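Local coordinates for protein transcriptional regulator, putative, Mar family (Thermotoga maritima, PDB 2ETH) that probably binds DNA and regulates transcription as a winged helix-turn-helix protein of the MarR family, assembled as a dimer, at residues A[43-48]-A[76-81]; A[48-53]-A[109-114]; A[81-84]-A[88-91]. All coordinates share one frame; numbering follows the deposited sequence.

Contact 1 of 3, residues A[43-48]-A[76-81]; sequences KTTELY and TNVVDS
Glu46 OE2 accepts a hydrogen bond from Ser81 OG at 2.8 Å, the one polar bond that joins residues 43-48 to residues 76-81. The hydroxyl stands above the carboxylate plane, 81° out of it. The other oxygen, OE1, faces different partners: it forms a salt bridge with Arg85, just beyond helix 72-84, and takes a weak bond from the backbone N of Lys43 at 3.3 Å. Lys43 is the N-cap residue of helix 44-56, and this weak bond ties the carboxylate back to the start of its own helix. With Ser81 on OE2 and Arg85 on OE1, plus the weak bond from Lys43, the buried carboxylate has partners at both oxygens, which would limit its turning, and the nearby arginine would be expected to favour its charged form. Glu46 reaches Ser81 because its chain runs extended beyond CG (chi2 166°).

One turn earlier on the partner helix the chemistry becomes apolar. Val78 presses its two methyl groups on the backbone and side chain of the other helix: CG1 packs on Glu46 CA at 3.7 Å and on Thr45 O at 3.8 Å, while CG2 meets Thr45 OG1, also at 3.8 Å. The side chains of Thr45 and Val78 cross at about a right angle. This close seating agrees with the 5.4 Å between the CA atoms of Glu46 and Val78.

The short axes pass 9.5 Å apart at a crossing angle of -80°. Val79, on another side of helix 72-84, packs on Val88 of strand 88-92 and on Met61 of helix 61-67, whereas Lys43 and Thr44 bond to the second subunit, placing this crossing between the dimer interface and the probable DNA-binding elements.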
loop_
_atom_site.group_PDB
_atom_site.type_symbol
_atom_site.label_atom_id
_atom_site.label_comp_id
_atom_site.label_asym_id
_atom_site.label_seq_id
_atom_site.Cartn_x
_atom_site.Cartn_y
_atom_site.Cartn_z
ATOM N N LYS A 43 -4.503 -9.458 4.526
ATOM C CA LYS A 43 -3.711 -8.572 5.369
ATOM C C LYS A 43 -2.578 -7.977 4.571
ATOM O O LYS A 43 -2.145 -8.512 3.527
ATOM C CB LYS A 43 -3.145 -9.281 6.600
ATOM C CG LYS A 43 -4.212 -9.916 7.533
ATOM C CD LYS A 43 -3.548 -10.821 8.576
ATOM C CE LYS A 43 -4.475 -11.904 9.124
ATOM N NZ LYS A 43 -5.130 -11.556 10.427
ATOM N N THR A 44 -2.084 -6.858 5.079
ATOM C CA THR A 44 -1.065 -6.081 4.400
ATOM C C THR A 44 0.189 -6.929 4.095
ATOM O O THR A 44 0.651 -6.951 2.960
ATOM C CB THR A 44 -0.718 -4.790 5.223
ATOM O OG1 THR A 44 -0.211 -5.153 6.513
ATOM C CG2 THR A 44 -1.970 -3.909 5.426
ATOM N N THR A 45 0.712 -7.672 5.070
ATOM C CA THR A 45 1.969 -8.397 4.842
ATOM C C THR A 45 1.743 -9.685 4.025
ATOM O O THR A 45 2.635 -10.136 3.320
ATOM C CB THR A 45 2.774 -8.645 6.135
ATOM O OG1 THR A 45 2.029 -9.476 7.000
ATOM C CG2 THR A 45 3.072 -7.311 6.898
ATOM N N GLU A 46 0.533 -10.236 4.077
ATOM C CA GLU A 46 0.141 -11.324 3.165
ATOM C C GLU A 46 0.240 -10.885 1.729
ATOM O O GLU A 46 0.734 -11.628 0.872
ATOM C CB GLU A 46 -1.330 -11.743 3.400
ATOM C CG GLU A 46 -1.595 -12.835 4.401
ATOM C CD GLU A 46 -3.079 -12.905 4.771
ATOM O OE1 GLU A 46 -3.926 -12.671 3.867
ATOM O OE2 GLU A 46 -3.403 -13.176 5.971
ATOM N N LEU A 47 -0.353 -9.724 1.444
ATOM C CA LEU A 47 -0.334 -9.172 0.075
ATOM C C LEU A 47 1.089 -8.868 -0.393
ATOM O O LEU A 47 1.443 -9.089 -1.515
ATOM C CB LEU A 47 -1.190 -7.893 -0.023
ATOM C CG LEU A 47 -1.201 -7.221 -1.411
ATOM C CD1 LEU A 47 -1.714 -8.228 -2.527
ATOM C CD2 LEU A 47 -2.047 -5.939 -1.345
ATOM N N TYR A 48 1.903 -8.371 0.503
ATOM C CA TYR A 48 3.278 -8.007 0.205
ATOM C C TYR A 48 4.085 -9.254 -0.170
ATOM O O TYR A 48 4.813 -9.274 -1.202
ATOM C CB TYR A 48 3.848 -7.280 1.457
ATOM C CG TYR A 48 5.112 -6.491 1.239
ATOM C CD1 TYR A 48 5.335 -5.800 0.047
ATOM C CD2 TYR A 48 6.103 -6.438 2.211
ATOM C CE1 TYR A 48 6.510 -5.070 -0.173
ATOM C CE2 TYR A 48 7.294 -5.692 1.987
ATOM C CZ TYR A 48 7.457 -5.028 0.782
ATOM O OH TYR A 48 8.583 -4.327 0.528
ATOM N N THR A 76 6.343 -18.127 8.038
ATOM C CA THR A 76 5.602 -19.381 7.867
ATOM C C THR A 76 4.099 -19.151 8.083
ATOM O O THR A 76 3.271 -19.807 7.439
ATOM C CB THR A 76 6.143 -20.519 8.754
ATOM O OG1 THR A 76 6.235 -20.059 10.092
ATOM C CG2 THR A 76 7.533 -20.929 8.308
ATOM N N ASN A 77 3.752 -18.221 8.969
ATOM C CA ASN A 77 2.375 -17.784 9.129
ATOM C C ASN A 77 1.812 -17.037 7.942
ATOM O O ASN A 77 0.707 -17.303 7.531
ATOM C CB ASN A 77 2.262 -16.859 10.315
ATOM C CG ASN A 77 2.342 -17.586 11.618
ATOM O OD1 ASN A 77 1.986 -18.772 11.719
ATOM N ND2 ASN A 77 2.805 -16.881 12.644
ATOM N N VAL A 78 2.527 -16.060 7.414
ATOM C CA VAL A 78 2.044 -15.383 6.235
ATOM C C VAL A 78 1.838 -16.442 5.135
ATOM O O VAL A 78 0.779 -16.492 4.517
ATOM C CB VAL A 78 2.996 -14.274 5.800
ATOM C CG1 VAL A 78 2.618 -13.730 4.419
ATOM C CG2 VAL A 78 2.998 -13.183 6.810
ATOM N N VAL A 79 2.805 -17.340 4.944
ATOM C CA VAL A 79 2.705 -18.331 3.852
ATOM C C VAL A 79 1.590 -19.342 4.154
ATOM O O VAL A 79 0.770 -19.622 3.274
ATOM C CB VAL A 79 4.064 -19.034 3.528
ATOM C CG1 VAL A 79 3.888 -20.027 2.425
ATOM C CG2 VAL A 79 5.122 -18.036 3.144
ATOM N N ASP A 80 1.515 -19.857 5.388
ATOM C CA ASP A 80 0.385 -20.750 5.751
ATOM C C ASP A 80 -0.955 -20.051 5.464
ATOM O O ASP A 80 -1.907 -20.664 4.982
ATOM C CB ASP A 80 0.408 -21.209 7.238
ATOM C CG ASP A 80 1.366 -22.393 7.504
ATOM N N SER A 81 -1.035 -18.758 5.735
ATOM C CA SER A 81 -2.287 -18.061 5.476
ATOM C C SER A 81 -2.593 -17.920 3.988
ATOM O O SER A 81 -3.696 -18.118 3.557
ATOM C CB SER A 81 -2.320 -16.710 6.147
ATOM O OG SER A 81 -3.039 -15.864 5.293
#

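Contact 2 of 3, residues A[48-53]-A[109-114]; sequences YAFLYV and KEIFGE
Apolar contacts carry the crossing of residues 48-53 with 109-114, and one is made by Phe50, whose ring points its CZ end at the backbone of the second helix. CZ lies 4.2 Å from Phe112 N, which stands at the ring edge near its plane, and 4.3 Å from Phe112 CB; Ile111 CB, at 4.5 Å, is approached obliquely. The ring therefore meets the helix end-on instead of lying flat upon it. Phe50 CG is anti to the backbone N (chi1 175°), which sends the ring outward to bridge axes that are 11.2 Å apart.

A second apolar pair joins aliphatic to aromatic. Leu51 CD2 touches the Phe112 ring at CE1, 4.1 Å away, with the two side chains crossing at about a right angle. Phe19 and Phe23 of the second subunit pack on Phe112 and Leu51 respectively, so this pair borders the dimer interface, while Leu104 and Leu82 cover Phe50 from within the chain.

The near-perpendicular crossing, -92°, sets helix 44-56 of the presumed DNA-binding lobe across the long helix 106-127 that follows the wing, an arrangement consistent with the MarR winged-helix fold.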
loop_
_atom_site.group_PDB
_atom_site.type_symbol
_atom_site.label_atom_id
_atom_site.label_comp_id
_atom_site.label_asym_id
_atom_site.label_seq_id
_atom_site.Cartn_x
_atom_site.Cartn_y
_atom_site.Cartn_z
ATOM N N TYR A 48 1.903 -8.371 0.503
ATOM C CA TYR A 48 3.278 -8.007 0.205
ATOM C C TYR A 48 4.085 -9.254 -0.170
ATOM O O TYR A 48 4.813 -9.274 -1.202
ATOM C CB TYR A 48 3.848 -7.280 1.457
ATOM C CG TYR A 48 5.112 -6.491 1.239
ATOM C CD1 TYR A 48 5.335 -5.800 0.047
ATOM C CD2 TYR A 48 6.103 -6.438 2.211
ATOM C CE1 TYR A 48 6.510 -5.070 -0.173
ATOM C CE2 TYR A 48 7.294 -5.692 1.987
ATOM C CZ TYR A 48 7.457 -5.028 0.782
ATOM O OH TYR A 48 8.583 -4.327 0.528
ATOM N N ALA A 49 3.933 -10.321 0.618
ATOM C CA ALA A 49 4.618 -11.588 0.309
ATOM C C ALA A 49 4.072 -12.236 -0.982
ATOM O O ALA A 49 4.832 -12.793 -1.763
ATOM C CB ALA A 49 4.562 -12.553 1.477
ATOM N N PHE A 50 2.767 -12.146 -1.205
ATOM C CA PHE A 50 2.132 -12.695 -2.411
ATOM C C PHE A 50 2.690 -12.004 -3.650
ATOM O O PHE A 50 3.171 -12.672 -4.533
ATOM C CB PHE A 50 0.585 -12.575 -2.373
ATOM C CG PHE A 50 -0.102 -13.023 -3.660
ATOM C CD1 PHE A 50 -0.174 -14.386 -4.003
ATOM C CD2 PHE A 50 -0.637 -12.082 -4.551
ATOM C CE1 PHE A 50 -0.789 -14.779 -5.197
ATOM C CE2 PHE A 50 -1.246 -12.478 -5.737
ATOM C CZ PHE A 50 -1.344 -13.814 -6.056
ATOM N N LEU A 51 2.685 -10.668 -3.679
ATOM C CA LEU A 51 3.247 -9.908 -4.832
ATOM C C LEU A 51 4.734 -10.136 -5.058
ATOM O O LEU A 51 5.199 -10.261 -6.213
ATOM C CB LEU A 51 2.975 -8.423 -4.685
ATOM C CG LEU A 51 1.500 -7.999 -4.800
ATOM C CD1 LEU A 51 1.339 -6.531 -4.349
ATOM C CD2 LEU A 51 1.006 -8.214 -6.252
ATOM N N TYR A 52 5.488 -10.223 -3.982
ATOM C CA TYR A 52 6.907 -10.507 -4.105
ATOM C C TYR A 52 7.085 -11.777 -4.907
ATOM O O TYR A 52 7.783 -11.766 -5.907
ATOM C CB TYR A 52 7.551 -10.609 -2.722
ATOM C CG TYR A 52 9.023 -10.914 -2.727
ATOM C CD1 TYR A 52 9.885 -10.190 -3.538
ATOM C CD2 TYR A 52 9.561 -11.915 -1.913
ATOM C CE1 TYR A 52 11.257 -10.442 -3.551
ATOM C CE2 TYR A 52 10.920 -12.171 -1.916
ATOM C CZ TYR A 52 11.768 -11.411 -2.763
ATOM O OH TYR A 52 13.132 -11.632 -2.866
ATOM N N VAL A 53 6.422 -12.862 -4.521
ATOM C CA VAL A 53 6.482 -14.109 -5.319
ATOM C C VAL A 53 5.826 -14.007 -6.699
ATOM O O VAL A 53 6.343 -14.554 -7.669
ATOM C CB VAL A 53 5.901 -15.387 -4.508
ATOM C CG1 VAL A 53 5.833 -16.666 -5.411
ATOM C CG2 VAL A 53 6.745 -15.644 -3.270
ATOM N N LYS A 109 -2.022 -17.362 -9.758
ATOM C CA LYS A 109 -1.769 -16.752 -11.095
ATOM C C LYS A 109 -2.978 -16.039 -11.682
ATOM O O LYS A 109 -2.833 -15.018 -12.353
ATOM C CB LYS A 109 -1.280 -17.796 -12.107
ATOM C CG LYS A 109 0.118 -18.337 -11.808
ATOM C CD LYS A 109 0.825 -18.799 -13.097
ATOM C CE LYS A 109 2.368 -18.626 -13.011
ATOM N N GLU A 110 -4.163 -16.558 -11.436
ATOM C CA GLU A 110 -5.378 -15.912 -11.946
ATOM C C GLU A 110 -5.623 -14.603 -11.193
ATOM O O GLU A 110 -6.006 -13.620 -11.816
ATOM C CB GLU A 110 -6.614 -16.843 -11.911
ATOM N N ILE A 111 -5.413 -14.589 -9.877
ATOM C CA ILE A 111 -5.598 -13.385 -9.084
ATOM C C ILE A 111 -4.532 -12.362 -9.470
ATOM O O ILE A 111 -4.843 -11.194 -9.608
ATOM C CB ILE A 111 -5.549 -13.637 -7.544
ATOM C CG1 ILE A 111 -6.749 -14.478 -7.073
ATOM C CG2 ILE A 111 -5.606 -12.319 -6.758
ATOM C CD1 ILE A 111 -8.090 -13.784 -7.163
ATOM N N PHE A 112 -3.287 -12.793 -9.659
ATOM C CA PHE A 112 -2.237 -11.856 -10.069
ATOM C C PHE A 112 -2.535 -11.266 -11.444
ATOM O O PHE A 112 -2.302 -10.098 -11.663
ATOM C CB PHE A 112 -0.859 -12.473 -10.101
ATOM C CG PHE A 112 0.201 -11.504 -10.510
ATOM C CD1 PHE A 112 0.399 -10.317 -9.787
ATOM C CD2 PHE A 112 1.000 -11.757 -11.614
ATOM C CE1 PHE A 112 1.359 -9.373 -10.199
ATOM C CE2 PHE A 112 1.955 -10.869 -12.020
ATOM C CZ PHE A 112 2.122 -9.646 -11.322
ATOM N N GLY A 113 -3.081 -12.070 -12.350
ATOM C CA GLY A 113 -3.520 -11.590 -13.645
ATOM C C GLY A 113 -4.590 -10.519 -13.548
ATOM O O GLY A 113 -4.564 -9.541 -14.279
ATOM N N GLU A 114 -5.532 -10.686 -12.637
ATOM C CA GLU A 114 -6.498 -9.641 -12.409
ATOM C C GLU A 114 -5.834 -8.379 -11.881
ATOM O O GLU A 114 -6.224 -7.274 -12.223
ATOM C CB GLU A 114 -7.537 -10.072 -11.391
ATOM C CG GLU A 114 -8.502 -11.108 -11.891
ATOM C CD GLU A 114 -9.331 -11.684 -10.737
ATOM O OE1 GLU A 114 -9.406 -10.966 -9.691
ATOM O OE2 GLU A 114 -9.880 -12.826 -10.863
#

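Contact 3 of 3, residues A[81-84]-A[88-91]; sequences SLEK and VVRE
Charge pairing joins Glu83 to Arg90: OE1 forms a salt bridge with NH1 at 2.6 Å. The side chains cross at about a right angle and the carboxylate and guanidinium planes are 49° apart; OE1 to NH1 is the close pair, Glu83 OE2 being 4.1 Å from Arg90 NH1. In Glu83 a chi1 of -167° turns CG away from the backbone N, and the chain runs extended from that point over the strand.

A weak CA-H...O contact runs from Glu83 CA to Val88 O, 3.6 Å away with 149° at the hydrogen, and Glu83 CG packs against the same oxygen at 3.5 Å. A lysine in place of Glu83 is likely to leave the Arg90 guanidinium without this carboxylate and facing a like charge, although the side chain of Asp80 also touches Arg90.

This is the junction of a winged helix-turn-helix: helix 72-84, probably the recognition helix, passes through three residues into the first strand of the wing, whose partner strand 100-104 bonds to Val89 and Glu91.

Apolar contact closes the inner side. Leu82 CB packs on Val88 CG2 at 3.7 Å, and both residues also touch Phe50 of helix 44-56.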
loop_
_atom_site.group_PDB
_atom_site.type_symbol
_atom_site.label_atom_id
_atom_site.label_comp_id
_atom_site.label_asym_id
_atom_site.label_seq_id
_atom_site.Cartn_x
_atom_site.Cartn_y
_atom_site.Cartn_z
ATOM N N SER A 81 -1.035 -18.758 5.735
ATOM C CA SER A 81 -2.287 -18.061 5.476
ATOM C C SER A 81 -2.593 -17.920 3.988
ATOM O O SER A 81 -3.696 -18.118 3.557
ATOM C CB SER A 81 -2.320 -16.710 6.147
ATOM O OG SER A 81 -3.039 -15.864 5.293
ATOM N N LEU A 82 -1.589 -17.582 3.208
ATOM C CA LEU A 82 -1.712 -17.521 1.751
ATOM C C LEU A 82 -2.072 -18.875 1.195
ATOM O O LEU A 82 -2.811 -19.012 0.240
ATOM C CB LEU A 82 -0.390 -17.045 1.127
ATOM C CG LEU A 82 -0.115 -15.552 1.273
ATOM C CD1 LEU A 82 1.279 -15.219 0.751
ATOM C CD2 LEU A 82 -1.247 -14.727 0.510
ATOM N N GLU A 83 -1.545 -19.887 1.827
ATOM C CA GLU A 83 -1.851 -21.265 1.426
ATOM C C GLU A 83 -3.278 -21.672 1.691
ATOM O O GLU A 83 -3.864 -22.353 0.873
ATOM C CB GLU A 83 -0.883 -22.206 2.094
ATOM C CG GLU A 83 -0.870 -23.594 1.552
ATOM C CD GLU A 83 0.458 -24.299 1.874
ATOM O OE1 GLU A 83 1.341 -23.601 2.482
ATOM O OE2 GLU A 83 0.616 -25.511 1.490
ATOM N N LYS A 84 -3.865 -21.216 2.789
ATOM C CA LYS A 84 -5.237 -21.583 3.044
ATOM C C LYS A 84 -6.242 -20.764 2.284
ATOM O O LYS A 84 -7.356 -21.244 2.115
ATOM C CB LYS A 84 -5.575 -21.765 4.529
ATOM C CG LYS A 84 -5.436 -20.605 5.477
ATOM C CD LYS A 84 -5.391 -21.159 6.944
ATOM N N VAL A 88 -0.998 -19.870 -2.931
ATOM C CA VAL A 88 0.385 -20.370 -3.062
ATOM C C VAL A 88 0.518 -21.750 -2.406
ATOM O O VAL A 88 -0.364 -22.203 -1.659
ATOM C CB VAL A 88 1.422 -19.445 -2.391
ATOM C CG1 VAL A 88 1.206 -18.024 -2.835
ATOM C CG2 VAL A 88 1.351 -19.609 -0.828
ATOM N N VAL A 89 1.653 -22.389 -2.669
ATOM C CA VAL A 89 1.923 -23.719 -2.201
ATOM C C VAL A 89 3.439 -23.826 -2.113
ATOM O O VAL A 89 4.109 -23.113 -2.789
ATOM C CB VAL A 89 1.265 -24.770 -3.161
ATOM C CG1 VAL A 89 1.986 -24.863 -4.501
ATOM C CG2 VAL A 89 1.175 -26.076 -2.501
ATOM N N ARG A 90 3.967 -24.647 -1.217
ATOM C CA ARG A 90 5.408 -24.880 -1.102
ATOM C C ARG A 90 5.704 -26.136 -1.897
ATOM O O ARG A 90 5.076 -27.148 -1.679
ATOM C CB ARG A 90 5.838 -25.156 0.347
ATOM C CG ARG A 90 5.490 -24.075 1.352
ATOM C CD ARG A 90 4.925 -24.696 2.687
ATOM N NE ARG A 90 5.063 -23.805 3.851
ATOM C CZ ARG A 90 4.089 -23.469 4.707
ATOM N NH1 ARG A 90 2.862 -23.970 4.602
ATOM N NH2 ARG A 90 4.344 -22.626 5.703
ATOM N N GLU A 91 6.668 -26.067 -2.795
ATOM C CA GLU A 91 6.932 -27.151 -3.710
ATOM C C GLU A 91 8.380 -27.484 -3.746
ATOM O O GLU A 91 9.208 -26.623 -3.711
ATOM C CB GLU A 91 6.462 -26.790 -5.118
ATOM C CG GLU A 91 5.013 -27.173 -5.368
ATOM C CD GLU A 91 4.651 -27.243 -6.862
ATOM O OE1 GLU A 91 5.352 -26.614 -7.705
ATOM O OE2 GLU A 91 3.672 -27.959 -7.184
#

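In the fold
Contacts 1 and 2 share helix 44-56, which crosses helices 72-84 and 106-127 at nearly right angles at different points along its length; both reach the second subunit. Contact 3 shares helix 72-84 with contact 1 but touches no other chain of the assembly. All three are partly buried, their centres about 8 Å (contact 2), 12 Å (contact 1) and 17 Å (contact 3) from the centre of the chain. Contact 2 is wholly apolar and contact 1 mixes a buried carboxylate with a valine. In contact 3 the salt bridge itself crosses between segments, among partly exposed side chains, whereas in contact 1 it runs from Glu46 to a residue outside. Leu82 unites all three, its CD1 packing on Glu46 O and Phe50 N.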